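Local coordinates for protein malate dehydrogenase (PDB 4BGV) that probably catalyses the reversible, NAD-dependent oxidation of (S)-malate to oxaloacetate, a step of the tricarboxylic acid cycle, at residues A[134-139]-A[314-319]; A[270-275]-A[307-312]. One frame throughout, in Å; residues are numbered along the deposited sequence.

Contact 1 (A[134-139]-A[314-319]); sequences IYKASG and IADDYF
One face of the Phe319 ring carries Lys136, whose CB stands 3.6 Å above the ring plane, displaced toward the rim on the CE2 and CZ side in a CH-pi contact. At the edge, in the plane of the ring, lie Ala137 CB and Ala315 O; Ala137 CB is 4.0 Å from Phe319 CE2. The two helices, 127-138 of the Rossmann-type NAD-binding domain and the long C-terminal helix 295-321, run nearly parallel here, with segment axes 11.2 Å apart and inclined at 25°, a separation that Phe319 and Lys136 bridge with their side chains. Lys136 does not stop over the ring. CG lies anti to the carbonyl carbon (chi1 -68°), the bend at chi3 brings CE over the ring, 3.5 Å from Phe319 CG, and the bend at chi4 turns NZ toward Asp316. There Lys136 NZ forms a salt bridge with Asp316 OD1 at 3.1 Å, approaching from above the carboxylate plane, 39° out of it. The same oxygen is hydrogen-bonded to Tyr132 OH, one turn back on helix 127-138, so it has two partners, which probably helps to hold the carboxylate in place. Phe319 also touches Ala133 of helix 127-138 and Lys105 of helix 93-114. A water links the two segments a second time, accepting from Lys136 NZ at 3.1 Å and donating to Asp316 O.

Contact 2 (A[270-275]-A[307-312]); sequences NNLFIG and SVKKNS
Leu272 reaches the helix with both methyls: CD2 sits 3.6 Å from Ser312 CB, and CD1 lies 3.9 Å from Lys309 CA, close to the lysine's CG as well. Two residues on, Ile274 CD1 meets Val308 CG2 at 3.7 Å, the two side chains crossing obliquely. Ile274 CG1 is anti to the backbone N (chi1 -163°), and with chi2 also extended the CD1 methyl is held out toward the valine. The other valine methyl, Val308 CG1, comes to 3.3 Å from Phe273 O, so the side chain spans a backbone carbonyl and an isoleucine. This is a strand laid against a helix in the alpha/beta C-terminal domain: strand 272-281, the middle one of an antiparallel sheet, and helix 295-321 run in roughly opposed directions, 143° between the segment axes. Beside these apolar contacts a water makes a polar link between the segments. Ser312 OG donates to Val308 O at 2.7 Å from above the carbonyl plane, while Ser312 N reaches that oxygen from the opposite face. The hydroxyl also accepts from the water, 2.9 Å from Ser312 OG, which in turn accepts from Phe273 N. An alanine at Ser312 would keep the CB contact with Leu272 but would probably leave this water without its helix-side anchor and Val308 O with one donor fewer. Further out, Trp301 and Val305 of the same helix pack on Ile274, and Asp128 and Ile129 of helix 127-138 touch Val308 and Ser312.

In the fold
Helix 295-321 serves both contacts: residues 307-312 pack on strand 272-281 and touch the start of helix 127-138, and residues 314-319 continue along that helix toward its end, tying the two domains together. The centres of contacts 1 and 2 are about 12 Å apart, and they touch where Tyr135 CB lies 3.7 Å from Phe273 CE1; both rings also meet Tyr258. Contact 2 is the nearer to the presumed active site, with the Val308 side chain about 8 Å from that of Arg93, a probable substrate-binding residue, and about 10 Å from that of His180, the likely proton acceptor. In contact 1 the Ala315 side chain is about 10 Å from that of Asn100, a probable NAD-binding residue.

Contact 1 (A[134-139]-A[314-319])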
loop_
_atom_site.group_PDB
_atom_site.type_symbol
_atom_site.label_atom_id
_atom_site.label_comp_id
_atom_site.label_asym_id
_atom_site.label_seq_id
_atom_site.Cartn_x
_atom_site.Cartn_y
_atom_site.Cartn_z
ATOM N N ILE A 134 -9.327 -33.468 1.823
ATOM C CA ILE A 134 -10.354 -32.530 1.361
ATOM C C ILE A 134 -10.866 -32.958 -0.020
ATOM O O ILE A 134 -12.072 -32.910 -0.295
ATOM C CB ILE A 134 -9.832 -31.072 1.348
ATOM C CG1 ILE A 134 -9.703 -30.529 2.781
ATOM C CG2 ILE A 134 -10.750 -30.151 0.520
ATOM C CD1 ILE A 134 -11.054 -30.305 3.520
ATOM N N TYR A 135 -9.942 -33.409 -0.866
ATOM C CA TYR A 135 -10.262 -33.894 -2.195
ATOM C C TYR A 135 -11.175 -35.121 -2.113
ATOM O O TYR A 135 -12.211 -35.176 -2.760
ATOM C CB TYR A 135 -8.964 -34.250 -2.947
ATOM C CG TYR A 135 -9.201 -34.967 -4.255
ATOM C CD1 TYR A 135 -10.080 -34.441 -5.200
ATOM C CD2 TYR A 135 -8.551 -36.158 -4.552
ATOM C CE1 TYR A 135 -10.304 -35.086 -6.405
ATOM C CE2 TYR A 135 -8.765 -36.809 -5.764
ATOM C CZ TYR A 135 -9.649 -36.263 -6.682
ATOM O OH TYR A 135 -9.878 -36.886 -7.890
ATOM N N LYS A 136 -10.797 -36.093 -1.294
ATOM C CA LYS A 136 -11.605 -37.307 -1.149
ATOM C C LYS A 136 -13.011 -37.024 -0.602
ATOM O O LYS A 136 -13.977 -37.684 -0.989
ATOM C CB LYS A 136 -10.878 -38.339 -0.283
ATOM C CG LYS A 136 -9.625 -38.906 -0.939
ATOM C CD LYS A 136 -8.903 -39.859 0.010
ATOM C CE LYS A 136 -9.713 -41.127 0.263
ATOM N NZ LYS A 136 -9.546 -42.113 -0.848
ATOM N N ALA A 137 -13.128 -36.037 0.279
ATOM C CA ALA A 137 -14.407 -35.759 0.936
ATOM C C ALA A 137 -15.320 -34.867 0.099
ATOM O O ALA A 137 -16.536 -35.026 0.135
ATOM C CB ALA A 137 -14.175 -35.124 2.309
ATOM N N SER A 138 -14.735 -33.915 -0.622
ATOM C CA SER A 138 -15.519 -32.884 -1.297
ATOM C C SER A 138 -15.868 -33.224 -2.745
ATOM O O SER A 138 -16.856 -32.729 -3.260
ATOM C CB SER A 138 -14.799 -31.533 -1.267
ATOM O OG SER A 138 -13.666 -31.539 -2.130
ATOM N N GLY A 139 -15.037 -34.031 -3.404
ATOM C CA GLY A 139 -15.247 -34.369 -4.807
ATOM C C GLY A 139 -14.913 -33.233 -5.769
ATOM O O GLY A 139 -15.182 -33.302 -6.974
ATOM N N ILE A 314 -2.736 -44.017 4.756
ATOM C CA ILE A 314 -3.455 -43.915 6.024
ATOM C C ILE A 314 -4.786 -43.180 5.824
ATOM O O ILE A 314 -5.817 -43.592 6.365
ATOM C CB ILE A 314 -2.586 -43.227 7.105
ATOM C CG1 ILE A 314 -1.410 -44.137 7.480
ATOM C CG2 ILE A 314 -3.417 -42.877 8.343
ATOM C CD1 ILE A 314 -0.401 -43.494 8.394
ATOM N N ALA A 315 -4.763 -42.114 5.023
ATOM C CA ALA A 315 -5.988 -41.385 4.694
ATOM C C ALA A 315 -6.986 -42.260 3.927
ATOM O O ALA A 315 -8.183 -42.272 4.244
ATOM C CB ALA A 315 -5.669 -40.124 3.920
ATOM N N ASP A 316 -6.497 -42.998 2.931
ATOM C CA ASP A 316 -7.337 -43.971 2.221
ATOM C C ASP A 316 -8.007 -44.945 3.195
ATOM O O ASP A 316 -9.215 -45.165 3.131
ATOM C CB ASP A 316 -6.522 -44.779 1.207
ATOM C CG ASP A 316 -6.026 -43.938 0.051
ATOM O OD1 ASP A 316 -6.595 -42.850 -0.189
ATOM O OD2 ASP A 316 -5.071 -44.379 -0.622
ATOM N N ASP A 317 -7.209 -45.522 4.089
ATOM C CA ASP A 317 -7.707 -46.481 5.068
ATOM C C ASP A 317 -8.776 -45.870 5.971
ATOM O O ASP A 317 -9.808 -46.496 6.223
ATOM C CB ASP A 317 -6.550 -47.043 5.902
ATOM C CG ASP A 317 -7.021 -47.963 7.006
ATOM O OD1 ASP A 317 -7.339 -49.140 6.718
ATOM O OD2 ASP A 317 -7.061 -47.510 8.170
ATOM N N TYR A 318 -8.534 -44.651 6.452
ATOM C CA TYR A 318 -9.538 -43.953 7.250
ATOM C C TYR A 318 -10.850 -43.808 6.482
ATOM O O TYR A 318 -11.917 -44.097 7.019
ATOM C CB TYR A 318 -9.046 -42.570 7.696
ATOM C CG TYR A 318 -10.043 -41.828 8.564
ATOM C CD1 TYR A 318 -10.071 -42.020 9.937
ATOM C CD2 TYR A 318 -10.956 -40.934 8.006
ATOM C CE1 TYR A 318 -10.982 -41.348 10.734
ATOM C CE2 TYR A 318 -11.871 -40.257 8.792
ATOM C CZ TYR A 318 -11.878 -40.463 10.155
ATOM O OH TYR A 318 -12.780 -39.796 10.948
ATOM N N PHE A 319 -10.767 -43.346 5.236
ATOM C CA PHE A 319 -11.967 -43.143 4.425
ATOM C C PHE A 319 -12.683 -44.467 4.158
ATOM O O PHE A 319 -13.914 -44.537 4.178
ATOM C CB PHE A 319 -11.636 -42.431 3.107
ATOM C CG PHE A 319 -11.670 -40.925 3.199
ATOM C CD1 PHE A 319 -10.604 -40.224 3.745
ATOM C CD2 PHE A 319 -12.765 -40.214 2.731
ATOM C CE1 PHE A 319 -10.630 -38.844 3.829
ATOM C CE2 PHE A 319 -12.801 -38.826 2.806
ATOM C CZ PHE A 319 -11.731 -38.139 3.359
HETATM O O HOH W 1 -10.601 -44.766 0.319
#

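Contact 2 (A[270-275]-A[307-312])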
loop_
_atom_site.group_PDB
_atom_site.type_symbol
_atom_site.label_atom_id
_atom_site.label_comp_id
_atom_site.label_asym_id
_atom_site.label_seq_id
_atom_site.Cartn_x
_atom_site.Cartn_y
_atom_site.Cartn_z
ATOM N N ASN A 270 1.630 -40.796 -8.014
ATOM C CA ASN A 270 0.442 -40.671 -8.841
ATOM C C ASN A 270 -0.830 -40.578 -8.010
ATOM O O ASN A 270 -1.037 -41.357 -7.073
ATOM C CB ASN A 270 0.358 -41.826 -9.839
ATOM C CG ASN A 270 -0.754 -41.641 -10.847
ATOM O OD1 ASN A 270 -0.753 -40.681 -11.626
ATOM N ND2 ASN A 270 -1.714 -42.565 -10.845
ATOM N N ASN A 271 -1.672 -39.622 -8.378
ATOM C CA ASN A 271 -2.952 -39.386 -7.722
ATOM C C ASN A 271 -2.828 -39.084 -6.235
ATOM O O ASN A 271 -3.636 -39.555 -5.441
ATOM C CB ASN A 271 -3.892 -40.560 -7.934
ATOM C CG ASN A 271 -3.994 -40.949 -9.378
ATOM O OD1 ASN A 271 -3.883 -42.127 -9.727
ATOM N ND2 ASN A 271 -4.174 -39.959 -10.238
ATOM N N LEU A 272 -1.797 -38.321 -5.886
ATOM C CA LEU A 272 -1.567 -37.836 -4.523
ATOM C C LEU A 272 -1.227 -36.354 -4.597
ATOM O O LEU A 272 -0.882 -35.851 -5.671
ATOM C CB LEU A 272 -0.391 -38.576 -3.882
ATOM C CG LEU A 272 -0.568 -40.072 -3.652
ATOM C CD1 LEU A 272 0.593 -40.624 -2.865
ATOM C CD2 LEU A 272 -1.881 -40.306 -2.931
ATOM N N PHE A 273 -1.338 -35.656 -3.465
ATOM C CA PHE A 273 -0.875 -34.266 -3.351
ATOM C C PHE A 273 0.548 -34.210 -2.782
ATOM O O PHE A 273 0.856 -34.901 -1.815
ATOM C CB PHE A 273 -1.791 -33.465 -2.427
ATOM C CG PHE A 273 -3.109 -33.079 -3.041
ATOM C CD1 PHE A 273 -4.113 -34.020 -3.207
ATOM C CD2 PHE A 273 -3.366 -31.754 -3.393
ATOM C CE1 PHE A 273 -5.350 -33.663 -3.748
ATOM C CE2 PHE A 273 -4.597 -31.386 -3.922
ATOM C CZ PHE A 273 -5.585 -32.344 -4.112
ATOM N N ILE A 274 1.414 -33.393 -3.380
ATOM C CA ILE A 274 2.748 -33.174 -2.828
ATOM C C ILE A 274 3.246 -31.786 -3.261
ATOM O O ILE A 274 2.775 -31.241 -4.258
ATOM C CB ILE A 274 3.734 -34.317 -3.250
ATOM C CG1 ILE A 274 4.991 -34.328 -2.367
ATOM C CG2 ILE A 274 4.059 -34.245 -4.740
ATOM C CD1 ILE A 274 5.760 -35.672 -2.427
ATOM N N GLY A 275 4.182 -31.209 -2.509
ATOM C CA GLY A 275 4.654 -29.857 -2.779
ATOM C C GLY A 275 5.524 -29.706 -4.019
ATOM O O GLY A 275 6.644 -30.217 -4.074
ATOM N N SER A 307 7.165 -40.723 2.427
ATOM C CA SER A 307 6.416 -40.189 3.558
ATOM C C SER A 307 4.980 -39.840 3.156
ATOM O O SER A 307 4.022 -40.188 3.853
ATOM C CB SER A 307 7.131 -38.953 4.111
ATOM O OG SER A 307 6.301 -38.252 5.010
ATOM N N VAL A 308 4.837 -39.146 2.030
ATOM C CA VAL A 308 3.519 -38.790 1.504
ATOM C C VAL A 308 2.708 -40.026 1.112
ATOM O O VAL A 308 1.520 -40.120 1.427
ATOM C CB VAL A 308 3.640 -37.807 0.324
ATOM C CG1 VAL A 308 2.273 -37.524 -0.293
ATOM C CG2 VAL A 308 4.276 -36.514 0.809
ATOM N N LYS A 309 3.352 -40.985 0.450
ATOM C CA LYS A 309 2.675 -42.217 0.070
ATOM C C LYS A 309 2.130 -42.943 1.303
ATOM O O LYS A 309 1.015 -43.467 1.289
ATOM C CB LYS A 309 3.630 -43.159 -0.664
ATOM C CG LYS A 309 3.929 -42.821 -2.120
ATOM C CD LYS A 309 4.745 -43.967 -2.709
ATOM C CE LYS A 309 5.055 -43.795 -4.180
ATOM N NZ LYS A 309 5.842 -44.974 -4.659
ATOM N N LYS A 310 2.937 -42.977 2.358
ATOM C CA LYS A 310 2.583 -43.685 3.583
ATOM C C LYS A 310 1.396 -43.016 4.279
ATOM O O LYS A 310 0.437 -43.681 4.686
ATOM C CB LYS A 310 3.789 -43.732 4.520
ATOM C CG LYS A 310 3.585 -44.565 5.772
ATOM C CD LYS A 310 3.384 -43.690 6.994
ATOM C CE LYS A 310 4.611 -42.842 7.274
ATOM N NZ LYS A 310 4.358 -41.894 8.394
ATOM N N ASN A 311 1.472 -41.703 4.434
ATOM C CA ASN A 311 0.402 -40.963 5.087
ATOM C C ASN A 311 -0.875 -40.891 4.247
ATOM O O ASN A 311 -1.982 -40.836 4.795
ATOM C CB ASN A 311 0.872 -39.554 5.462
ATOM C CG ASN A 311 1.822 -39.554 6.644
ATOM O OD1 ASN A 311 1.786 -40.456 7.474
ATOM N ND2 ASN A 311 2.664 -38.526 6.735
ATOM N N SER A 312 -0.722 -40.885 2.923
ATOM C CA SER A 312 -1.880 -40.857 2.038
ATOM C C SER A 312 -2.618 -42.194 2.100
ATOM O O SER A 312 -3.847 -42.247 1.987
ATOM C CB SER A 312 -1.469 -40.531 0.598
ATOM O OG SER A 312 -0.838 -39.258 0.514
HETATM O O HOH W 2 -1.399 -36.655 -0.679
#